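Lipocalin AI-4 (PDB 5H9L) probably binds cysteinyl leukotrienes and related eicosanoids in its lipocalin barrel, here holding 5-hydroxyeicosatetraenoic acid and glutathione. Local coordinates at residues A[35-40]-A[119-124]. Residues are numbered along the deposited sequence; the frame is centred on the assembly and turned at random.
With EAH ((5S,7E,9E,11Z,14Z)-5-hydroxyicosa-7,9,11,14-tetraenoic acid), chain B.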
# COMPACT_ATOMS: atom_id res chain seq x y z
N HIS A 35 10.01 -0.47 2.66
CA HIS A 35 9.93 -0.41 4.13
C HIS A 35 8.50 -0.59 4.57
O HIS A 35 7.58 -0.27 3.83
CB HIS A 35 10.43 0.93 4.70
CG HIS A 35 11.85 1.25 4.37
ND1 HIS A 35 12.26 1.59 3.11
CD2 HIS A 35 12.94 1.34 5.17
CE1 HIS A 35 13.56 1.84 3.13
NE2 HIS A 35 13.99 1.69 4.36
N SER A 36 8.31 -1.06 5.80
CA SER A 36 6.96 -1.16 6.36
C SER A 36 7.01 -1.13 7.88
O SER A 36 8.04 -1.42 8.48
CB SER A 36 6.28 -2.44 5.86
OG SER A 36 7.01 -3.60 6.27
N ARG A 37 5.89 -0.76 8.50
CA ARG A 37 5.84 -0.75 9.96
C ARG A 37 6.03 -2.16 10.53
O ARG A 37 6.82 -2.36 11.46
CB ARG A 37 4.50 -0.18 10.44
CG ARG A 37 4.40 -0.06 11.96
CD ARG A 37 2.98 0.23 12.42
NE ARG A 37 2.11 -0.91 12.14
CZ ARG A 37 0.79 -0.87 12.04
NH1 ARG A 37 0.14 0.28 12.20
NH2 ARG A 37 0.12 -1.98 11.76
N ASP A 38 5.28 -3.11 9.98
CA ASP A 38 5.33 -4.52 10.40
C ASP A 38 5.94 -5.28 9.25
O ASP A 38 5.64 -4.97 8.10
CB ASP A 38 3.95 -5.09 10.71
CG ASP A 38 3.18 -4.28 11.73
OD1 ASP A 38 3.80 -3.54 12.52
OD2 ASP A 38 1.94 -4.39 11.74
N SER A 39 6.77 -6.27 9.54
CA SER A 39 7.40 -7.02 8.46
C SER A 39 7.48 -8.51 8.79
O SER A 39 7.52 -8.91 9.95
CB SER A 39 8.80 -6.47 8.17
OG SER A 39 9.64 -6.52 9.31
N GLU A 40 7.49 -9.31 7.74
CA GLU A 40 7.63 -10.75 7.86
C GLU A 40 9.09 -11.13 7.80
O GLU A 40 9.94 -10.30 7.48
CB GLU A 40 6.87 -11.46 6.73
CG GLU A 40 5.48 -10.94 6.44
CD GLU A 40 4.99 -11.37 5.08
OE1 GLU A 40 5.83 -11.69 4.22
OE2 GLU A 40 3.76 -11.38 4.86
N PRO A 119 -9.01 -7.19 11.76
CA PRO A 119 -8.23 -6.67 10.64
C PRO A 119 -6.72 -6.75 10.88
O PRO A 119 -6.26 -6.70 12.02
CB PRO A 119 -8.68 -5.21 10.56
CG PRO A 119 -9.19 -4.88 11.93
CD PRO A 119 -9.79 -6.15 12.45
N LYS A 120 -5.99 -6.93 9.79
CA LYS A 120 -4.54 -6.84 9.81
C LYS A 120 -4.15 -5.65 8.94
O LYS A 120 -4.53 -5.59 7.77
CB LYS A 120 -3.87 -8.11 9.29
CG LYS A 120 -4.19 -9.35 10.12
CD LYS A 120 -3.24 -10.52 9.83
CE LYS A 120 -2.46 -10.34 8.53
NZ LYS A 120 -1.39 -11.37 8.40
N ASP A 121 -3.43 -4.69 9.50
CA ASP A 121 -3.11 -3.49 8.74
C ASP A 121 -1.62 -3.19 8.79
O ASP A 121 -0.86 -3.89 9.46
CB ASP A 121 -3.97 -2.29 9.20
CG ASP A 121 -3.66 -1.82 10.61
OD1 ASP A 121 -2.76 -2.36 11.28
OD2 ASP A 121 -4.34 -0.87 11.07
N ASN A 122 -1.21 -2.16 8.06
CA ASN A 122 0.22 -1.84 7.96
C ASN A 122 0.38 -0.46 7.37
O ASN A 122 -0.51 0.02 6.66
CB ASN A 122 0.95 -2.85 7.08
CG ASN A 122 2.38 -3.13 7.54
OD1 ASN A 122 2.96 -2.40 8.34
ND2 ASN A 122 2.96 -4.21 7.01
N PHE A 123 1.52 0.17 7.64
CA PHE A 123 1.95 1.33 6.86
C PHE A 123 3.13 0.91 6.01
O PHE A 123 4.02 0.21 6.48
CB PHE A 123 2.30 2.51 7.75
CG PHE A 123 1.11 3.19 8.36
CD1 PHE A 123 0.58 2.75 9.56
CD2 PHE A 123 0.53 4.29 7.73
CE1 PHE A 123 -0.52 3.39 10.13
CE2 PHE A 123 -0.55 4.92 8.28
CZ PHE A 123 -1.08 4.48 9.49
N LEU A 124 3.11 1.34 4.75
CA LEU A 124 4.00 0.85 3.71
C LEU A 124 4.71 2.02 3.07
O LEU A 124 4.06 3.00 2.71
CB LEU A 124 3.23 0.08 2.64
CG LEU A 124 2.29 -1.04 3.11
CD1 LEU A 124 1.50 -1.60 1.93
CD2 LEU A 124 3.06 -2.13 3.80
O1 EAH B . 1.28 -5.57 5.00
C1 EAH B . 0.09 -5.64 5.40
O2 EAH B . -0.81 -5.01 4.79
C2 EAH B . -0.24 -6.46 6.63
C3 EAH B . -0.87 -7.77 6.23
C4 EAH B . 0.12 -8.51 5.36
C5 EAH B . -0.65 -9.41 4.42
O3 EAH B . 0.26 -10.35 3.88
C6 EAH B . -1.17 -8.68 3.38
C7 EAH B . -1.23 -8.75 2.00
C8 EAH B . -1.92 -7.85 1.28
C9 EAH B . -1.51 -7.61 -0.15
C10 EAH B . -2.19 -6.75 -0.93
C11 EAH B . -1.58 -6.36 -2.25
C12 EAH B . -2.13 -5.47 -3.11
C13 EAH B . -3.44 -4.75 -2.88
C14 EAH B . -3.29 -3.66 -1.83
C15 EAH B . -2.63 -2.49 -2.04
C16 EAH B . -1.96 -2.11 -3.34
C17 EAH B . -0.95 -1.01 -3.10
C18 EAH B . 0.05 -0.93 -4.22
C19 EAH B . -0.09 0.36 -4.99
C20 EAH B . 1.09 0.53 -5.93
O HOH W 1 -2.75 0.63 12.54
O HOH W 2 0.39 -6.19 10.37
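N122 reaches across to the backbone of D38 with both ends of its amide: D38 N gives a hydrogen bond to OD1 (2.9 Å), and ND2 returns one to D38 O (3.0 Å) that is nearly straight at 170°. S36 OG comes to the same D38 O from the opposite face of its plane, so this one carbonyl is gripped twice, fixing the chain just beyond the end of strand 30-36. The other hydrogen of N122 ND2 goes to carboxylate O1 of the bound hydroxy fatty acid (3.0 Å); the ligand is also hydrogen-bonded to R110 and K61. Around the buried N122 and S36 the backbones pair: S36 and L124 form a non-hydrogen-bonded antiparallel pair, S36 CB 3.8 Å from L124 CD2, and R37 N, just past it, hydrogen-bonds to F123 O.

Towards solvent, charge and water take over. R37 starts with CG anti to the backbone N (chi1 -176°) and bends at chi3, which lays the guanidinium across N122 CA. NE and NH2 take the two oxygens of D38 side-on, while NH2 also bridges to D121 OD1 (2.9 Å); both carboxylates are met from above their planes. D121 turns its other oxygen to Y109. NH1 lies at the edge of the F123 ring, 3.6 Å from CD1, and shares a water with D121 OD2; a second water links D38 OD2 to D121 O.

Antiparallel strands 30-36 and 120-127 thus meet beside the ligand carboxylate, an arginine-aspartate network outside and the asparagine inside, in the curled antiparallel sheet of a lipocalin barrel with its fatty-acid pocket.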